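Local atomic coordinates of glycine oxidase (Bacillus cereus ATCC 14579, PDB entry 7CYX), a protein that binds FAD and probably oxidises glycine with O2 and water to glyoxylate, hydrogen peroxide and ammonium, a step of thiamine diphosphate biosynthesis. Residues V232-R238 with A298-W304; E249-I253 with I263-M267. All coordinates share one frame; numbering follows the deposited sequence.

Contact 1: V232-R238 with A298-W304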
loop_
_atom_site.group_PDB
_atom_site.type_symbol
_atom_site.label_atom_id
_atom_site.label_comp_id
_atom_site.label_asym_id
_atom_site.label_seq_id
_atom_site.Cartn_x
_atom_site.Cartn_y
_atom_site.Cartn_z
ATOM N N VAL A 232 -13.370 5.279 -14.960
ATOM C CA VAL A 232 -11.953 5.499 -15.057
ATOM C C VAL A 232 -11.234 4.209 -15.471
ATOM O O VAL A 232 -11.728 3.100 -15.288
ATOM C CB VAL A 232 -11.370 6.153 -13.790
ATOM C CG1 VAL A 232 -12.414 6.417 -12.721
ATOM C CG2 VAL A 232 -10.179 5.402 -13.229
ATOM N N VAL A 233 -10.058 4.411 -16.079
ATOM C CA VAL A 233 -9.207 3.375 -16.646
ATOM C C VAL A 233 -7.842 3.465 -15.963
ATOM O O VAL A 233 -7.412 4.551 -15.570
ATOM C CB VAL A 233 -9.096 3.574 -18.166
ATOM C CG1 VAL A 233 -7.813 3.008 -18.729
ATOM C CG2 VAL A 233 -10.305 3.018 -18.896
ATOM N N ALA A 234 -7.166 2.322 -15.832
ATOM C CA ALA A 234 -5.827 2.266 -15.236
ATOM C C ALA A 234 -4.916 1.418 -16.120
ATOM O O ALA A 234 -5.310 0.346 -16.578
ATOM C CB ALA A 234 -5.895 1.688 -13.834
ATOM N N VAL A 235 -3.693 1.899 -16.343
ATOM C CA VAL A 235 -2.709 1.121 -17.044
ATOM C C VAL A 235 -1.417 1.100 -16.226
ATOM O O VAL A 235 -1.189 1.952 -15.385
ATOM C CB VAL A 235 -2.486 1.684 -18.454
ATOM C CG1 VAL A 235 -3.790 1.764 -19.230
ATOM C CG2 VAL A 235 -1.795 3.035 -18.411
ATOM N N ARG A 236 -0.589 0.092 -16.493
ATOM C CA ARG A 236 0.726 -0.035 -15.904
ATOM C C ARG A 236 1.758 0.263 -16.994
ATOM O O ARG A 236 1.487 0.040 -18.154
ATOM C CB ARG A 236 0.913 -1.455 -15.365
ATOM C CG ARG A 236 -0.121 -1.875 -14.329
ATOM C CD ARG A 236 0.480 -1.891 -12.943
ATOM N NE ARG A 236 -0.496 -1.956 -11.861
ATOM C CZ ARG A 236 -0.196 -1.719 -10.583
ATOM N NH1 ARG A 236 1.045 -1.397 -10.244
ATOM N NH2 ARG A 236 -1.129 -1.812 -9.654
ATOM N N SER A 237 2.935 0.755 -16.607
ATOM C CA SER A 237 4.019 0.955 -17.563
ATOM C C SER A 237 5.367 0.752 -16.868
ATOM O O SER A 237 5.534 1.064 -15.708
ATOM C CB SER A 237 3.933 2.307 -18.206
ATOM O OG SER A 237 5.187 2.691 -18.743
ATOM N N ARG A 238 6.333 0.229 -17.609
ATOM C CA ARG A 238 7.677 0.095 -17.071
ATOM C C ARG A 238 8.471 1.390 -17.303
ATOM O O ARG A 238 9.583 1.517 -16.822
ATOM C CB ARG A 238 8.361 -1.140 -17.668
ATOM C CG ARG A 238 8.204 -2.393 -16.814
ATOM C CD ARG A 238 7.181 -3.382 -17.342
ATOM N NE ARG A 238 7.793 -4.298 -18.298
ATOM C CZ ARG A 238 7.260 -5.451 -18.688
ATOM N NH1 ARG A 238 6.080 -5.825 -18.224
ATOM N NH2 ARG A 238 7.911 -6.226 -19.540
ATOM N N ALA A 298 1.442 0.778 -23.302
ATOM C CA ALA A 298 1.386 0.398 -21.883
ATOM C C ALA A 298 0.593 -0.916 -21.693
ATOM O O ALA A 298 0.226 -1.593 -22.648
ATOM C CB ALA A 298 0.758 1.534 -21.107
ATOM N N GLU A 299 0.421 -1.293 -20.437
ATOM C CA GLU A 299 -0.283 -2.550 -20.127
ATOM C C GLU A 299 -1.610 -2.220 -19.463
ATOM O O GLU A 299 -1.612 -1.577 -18.407
ATOM C CB GLU A 299 0.566 -3.436 -19.224
ATOM C CG GLU A 299 1.998 -3.556 -19.687
ATOM C CD GLU A 299 2.866 -4.423 -18.802
ATOM O OE1 GLU A 299 2.383 -4.860 -17.750
ATOM O OE2 GLU A 299 4.010 -4.669 -19.182
ATOM N N TRP A 300 -2.690 -2.676 -20.079
ATOM C CA TRP A 300 -4.039 -2.457 -19.526
ATOM C C TRP A 300 -4.103 -3.106 -18.155
ATOM O O TRP A 300 -3.639 -4.225 -18.004
ATOM C CB TRP A 300 -5.091 -3.065 -20.447
ATOM C CG TRP A 300 -6.464 -3.058 -19.866
ATOM C CD1 TRP A 300 -7.065 -4.049 -19.161
ATOM C CD2 TRP A 300 -7.418 -1.995 -19.946
ATOM N NE1 TRP A 300 -8.327 -3.685 -18.805
ATOM C CE2 TRP A 300 -8.570 -2.428 -19.273
ATOM C CE3 TRP A 300 -7.413 -0.729 -20.528
ATOM C CZ2 TRP A 300 -9.705 -1.633 -19.164
ATOM C CZ3 TRP A 300 -8.534 0.053 -20.421
ATOM C CH2 TRP A 300 -9.661 -0.391 -19.742
ATOM N N GLU A 301 -4.673 -2.413 -17.190
ATOM C CA GLU A 301 -4.767 -3.064 -15.875
ATOM C C GLU A 301 -6.233 -3.259 -15.532
ATOM O O GLU A 301 -6.648 -4.387 -15.368
ATOM C CB GLU A 301 -4.159 -2.199 -14.781
ATOM C CG GLU A 301 -4.472 -2.725 -13.401
ATOM C CD GLU A 301 -4.448 -1.729 -12.266
ATOM O OE1 GLU A 301 -3.369 -1.251 -11.925
ATOM O OE2 GLU A 301 -5.504 -1.456 -11.719
ATOM N N SER A 302 -6.982 -2.169 -15.543
ATOM C CA SER A 302 -8.346 -2.223 -14.993
ATOM C C SER A 302 -9.178 -1.040 -15.470
ATOM O O SER A 302 -8.628 -0.093 -15.986
ATOM C CB SER A 302 -8.173 -2.113 -13.513
ATOM O OG SER A 302 -9.234 -2.690 -12.813
ATOM N N THR A 303 -10.475 -1.142 -15.237
ATOM C CA THR A 303 -11.450 -0.069 -15.496
ATOM C C THR A 303 -12.495 -0.147 -14.388
ATOM O O THR A 303 -12.772 -1.234 -13.947
ATOM C CB THR A 303 -12.054 -0.163 -16.894
ATOM O OG1 THR A 303 -12.890 0.980 -16.954
ATOM C CG2 THR A 303 -12.869 -1.412 -17.121
ATOM N N TRP A 304 -13.015 0.984 -13.938
ATOM C CA TRP A 304 -14.047 0.928 -12.881
ATOM C C TRP A 304 -14.919 2.169 -12.939
ATOM O O TRP A 304 -14.582 3.087 -13.653
ATOM C CB TRP A 304 -13.417 0.760 -11.503
ATOM C CG TRP A 304 -12.586 1.923 -11.082
ATOM C CD1 TRP A 304 -13.015 3.078 -10.512
ATOM C CD2 TRP A 304 -11.167 2.037 -11.196
ATOM N NE1 TRP A 304 -11.960 3.900 -10.268
ATOM C CE2 TRP A 304 -10.814 3.288 -10.675
ATOM C CE3 TRP A 304 -10.167 1.205 -11.687
ATOM C CZ2 TRP A 304 -9.502 3.725 -10.626
ATOM C CZ3 TRP A 304 -8.868 1.640 -11.639
ATOM C CH2 TRP A 304 -8.544 2.886 -11.127
#

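Contact 2: E249-I253 with I263-M267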
loop_
_atom_site.group_PDB
_atom_site.type_symbol
_atom_site.label_atom_id
_atom_site.label_comp_id
_atom_site.label_asym_id
_atom_site.label_seq_id
_atom_site.Cartn_x
_atom_site.Cartn_y
_atom_site.Cartn_z
ATOM N N GLU A 249 -9.118 20.440 -18.240
ATOM C CA GLU A 249 -10.576 20.696 -18.192
ATOM C C GLU A 249 -11.292 19.520 -17.527
ATOM O O GLU A 249 -12.185 18.942 -18.177
ATOM C CB GLU A 249 -11.100 20.861 -19.616
ATOM C CG GLU A 249 -10.967 22.250 -20.179
ATOM C CD GLU A 249 -12.106 22.584 -21.117
ATOM O OE1 GLU A 249 -13.030 23.286 -20.687
ATOM O OE2 GLU A 249 -12.078 22.116 -22.258
ATOM N N ARG A 250 -10.835 19.154 -16.328
ATOM C CA ARG A 250 -11.319 18.051 -15.447
ATOM C C ARG A 250 -10.717 16.689 -15.820
ATOM O O ARG A 250 -10.588 15.869 -14.925
ATOM C CB ARG A 250 -12.830 18.053 -15.185
ATOM C CG ARG A 250 -13.363 19.335 -14.569
ATOM C CD ARG A 250 -14.853 19.468 -14.792
ATOM N NE ARG A 250 -15.565 20.170 -13.738
ATOM C CZ ARG A 250 -16.800 19.884 -13.354
ATOM N NH1 ARG A 250 -17.447 18.881 -13.914
ATOM N NH2 ARG A 250 -17.383 20.584 -12.399
ATOM N N PHE A 251 -10.345 16.469 -17.077
ATOM C CA PHE A 251 -9.746 15.177 -17.478
ATOM C C PHE A 251 -8.345 15.075 -16.878
ATOM O O PHE A 251 -7.609 16.053 -16.864
ATOM C CB PHE A 251 -9.729 15.058 -18.995
ATOM C CG PHE A 251 -9.324 13.710 -19.524
ATOM C CD1 PHE A 251 -10.251 12.703 -19.675
ATOM C CD2 PHE A 251 -8.022 13.455 -19.889
ATOM C CE1 PHE A 251 -9.882 11.468 -20.169
ATOM C CE2 PHE A 251 -7.654 12.222 -20.385
ATOM C CZ PHE A 251 -8.585 11.230 -20.521
ATOM N N TYR A 252 -7.978 13.894 -16.403
ATOM C CA TYR A 252 -6.652 13.797 -15.768
ATOM C C TYR A 252 -5.971 12.471 -16.055
ATOM O O TYR A 252 -6.611 11.473 -16.298
ATOM C CB TYR A 252 -6.804 13.891 -14.255
ATOM C CG TYR A 252 -7.775 12.892 -13.697
ATOM C CD1 TYR A 252 -7.388 11.592 -13.456
ATOM C CD2 TYR A 252 -9.084 13.235 -13.447
ATOM C CE1 TYR A 252 -8.274 10.659 -12.966
ATOM C CE2 TYR A 252 -9.985 12.317 -12.949
ATOM C CZ TYR A 252 -9.578 11.024 -12.710
ATOM O OH TYR A 252 -10.452 10.111 -12.221
ATOM N N ILE A 253 -4.652 12.541 -16.029
ATOM C CA ILE A 253 -3.754 11.370 -16.122
ATOM C C ILE A 253 -2.926 11.484 -14.855
ATOM O O ILE A 253 -2.346 12.521 -14.642
ATOM C CB ILE A 253 -2.870 11.408 -17.371
ATOM C CG1 ILE A 253 -3.692 11.582 -18.644
ATOM C CG2 ILE A 253 -2.009 10.166 -17.428
ATOM C CD1 ILE A 253 -2.919 11.319 -19.898
ATOM N N ILE A 263 -6.484 7.206 -15.295
ATOM C CA ILE A 263 -6.938 8.088 -16.369
ATOM C C ILE A 263 -8.463 8.143 -16.382
ATOM O O ILE A 263 -9.120 7.121 -16.544
ATOM C CB ILE A 263 -6.441 7.580 -17.734
ATOM C CG1 ILE A 263 -4.977 7.147 -17.722
ATOM C CG2 ILE A 263 -6.711 8.611 -18.813
ATOM C CD1 ILE A 263 -4.626 6.196 -18.834
ATOM N N GLY A 264 -9.006 9.355 -16.313
ATOM C CA GLY A 264 -10.438 9.582 -16.222
ATOM C C GLY A 264 -10.777 11.066 -16.351
ATOM O O GLY A 264 -9.896 11.869 -16.615
ATOM N N ALA A 265 -12.050 11.439 -16.206
ATOM C CA ALA A 265 -13.129 10.534 -15.874
ATOM C C ALA A 265 -14.428 11.072 -16.484
ATOM O O ALA A 265 -14.636 12.290 -16.519
ATOM C CB ALA A 265 -13.211 10.427 -14.371
ATOM N N THR A 266 -15.291 10.165 -16.959
ATOM C CA THR A 266 -16.570 10.549 -17.533
ATOM C C THR A 266 -17.490 11.072 -16.436
ATOM O O THR A 266 -17.266 10.839 -15.241
ATOM C CB THR A 266 -17.313 9.392 -18.209
ATOM O OG1 THR A 266 -17.600 8.380 -17.236
ATOM C CG2 THR A 266 -16.540 8.849 -19.382
ATOM N N MET A 267 -18.554 11.743 -16.882
ATOM C CA MET A 267 -19.558 12.315 -16.023
ATOM C C MET A 267 -20.940 11.825 -16.491
ATOM O O MET A 267 -21.373 12.138 -17.603
ATOM C CB MET A 267 -19.478 13.846 -16.073
ATOM C CG MET A 267 -20.033 14.518 -14.825
ATOM S SD MET A 267 -19.944 16.339 -14.850
ATOM C CE MET A 267 -21.631 16.771 -15.284
#

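Contact 1: V232-R238 with A298-W304
A classic beta bulge interrupts the antiparallel pairing of strand 232-236 with strand 299-304, where Glu301 and Ser302 both face Ala234. Ala234 O accepts from two amides, Glu301 N at 2.9 Å and Ser302 N at 3.2 Å, from the same face of its plane. Ala234 N in turn donates to Ser302 O. On one flank of the bulge Arg236 and Glu299 form a hydrogen-bonded pair, and on the other Val232 and Trp304 do. Val232 O has a second donor, Thr303 OG1 at 2.9 Å, which sits above the carbonyl plane. With chi1 at -177°, the Thr303 hydroxyl points away from the backbone N of its own residue, and this brings OG1 to the neighbouring strand.

Val232, Ala234, Arg236 and Trp304 share one face of the sheet. There the indole of Trp304 lies beside the Val232 side chain. The CB of Ala234 approaches CZ3 of Trp304 at 3.7 Å. The indole NE1 is held by Ala45 O. Farther along, Arg236 NE reaches Glu301 OE1 at 3.0 Å on the anti side of the carboxylate, and NH2 adds a weak bond to the same oxygen. The two planes are 33° apart. The other oxygen, OE2, is engaged by Arg260.

On the opposite face Val233 CG1 meets the indole of Trp300 at CZ3, 3.5 Å away. Helix 278-291 packs on this indole through Ile281 and Leu285. Past the strand end, the poorly ordered Arg238 forms a salt bridge with Glu299 and another with Glu175 of the second subunit. Val232 touches FAD, so this bulged pair, at the outer edge of the large mixed sheet of the FAD-dependent oxidoreductase, runs from the subunit interface to the flavin pocket.

Contact 2: E249-I253 with I263-M267
Two backbone hydrogen bonds join Tyr252 and Gly264 as an antiparallel hydrogen-bonded pair. Tyr252 N donates to Gly264 O at 2.8 Å, and the N-H points almost straight at the oxygen (170°). The return bond, Gly264 N to Tyr252 O, is longer at 3.2 Å. Weaker CA-H...O contacts flank them, from Phe251 CA to Gly264 O and from Ile263 CA to Tyr252 O.

The Gly264 carbonyl oxygen also lies against two aromatic faces. It stands 3.5 Å above the centre of the Tyr252 ring. It is 3.2 Å above the plane of the Phe251 ring, but there it is displaced toward the rim. The phenol bends back over the glycine because CG of Tyr252 sits between its backbone N and carbonyl carbon (chi1 54°). Gly264 CA then makes a CH-pi contact with this ring, 4.2 Å from the centroid. The Tyr252 ring thus lies directly against the glycine backbone.

This is a beta hairpin, strand 251-256 followed by strand 260-269, and one side of it lines the flavin pocket. Tyr252 and Ala265 both touch FAD, and Tyr252 also packs on Ala47, an FAD-binding residue. The methyl of Ala265, which follows a cis peptide bond, lies 3.5 Å from Tyr252 OH.

Phe251 CZ meets Ile263 CG2 at 3.6 Å, and Ile253 CG1 touches the same methyl. Helix 278-291 packs on these three side chains. At the exposed end, Met267 SD approaches the edge of the Arg250 guanidinium, 3.7 Å from NH1.

Overall arrangement
Both contacts lie in one large mixed sheet, and contact 2 is nested in the chain loop that contact 1 closes. Strands 225-236 and 260-269 are neighbours there, and Val233 O probably accepts a hydrogen bond from Ile263 N to join the contacts. Their centres are 14 Å apart. Contact 2 is the buried one. Its chemistry is aromatic rings on a glycine backbone, with little charge. Contact 1 is partly buried and includes strand 299-311, one of the two outermost strands of the sheet within the chain; it adds salt bridges and a tie to the second subunit. The two share helix 278-291 as packing partner, and each reaches FAD.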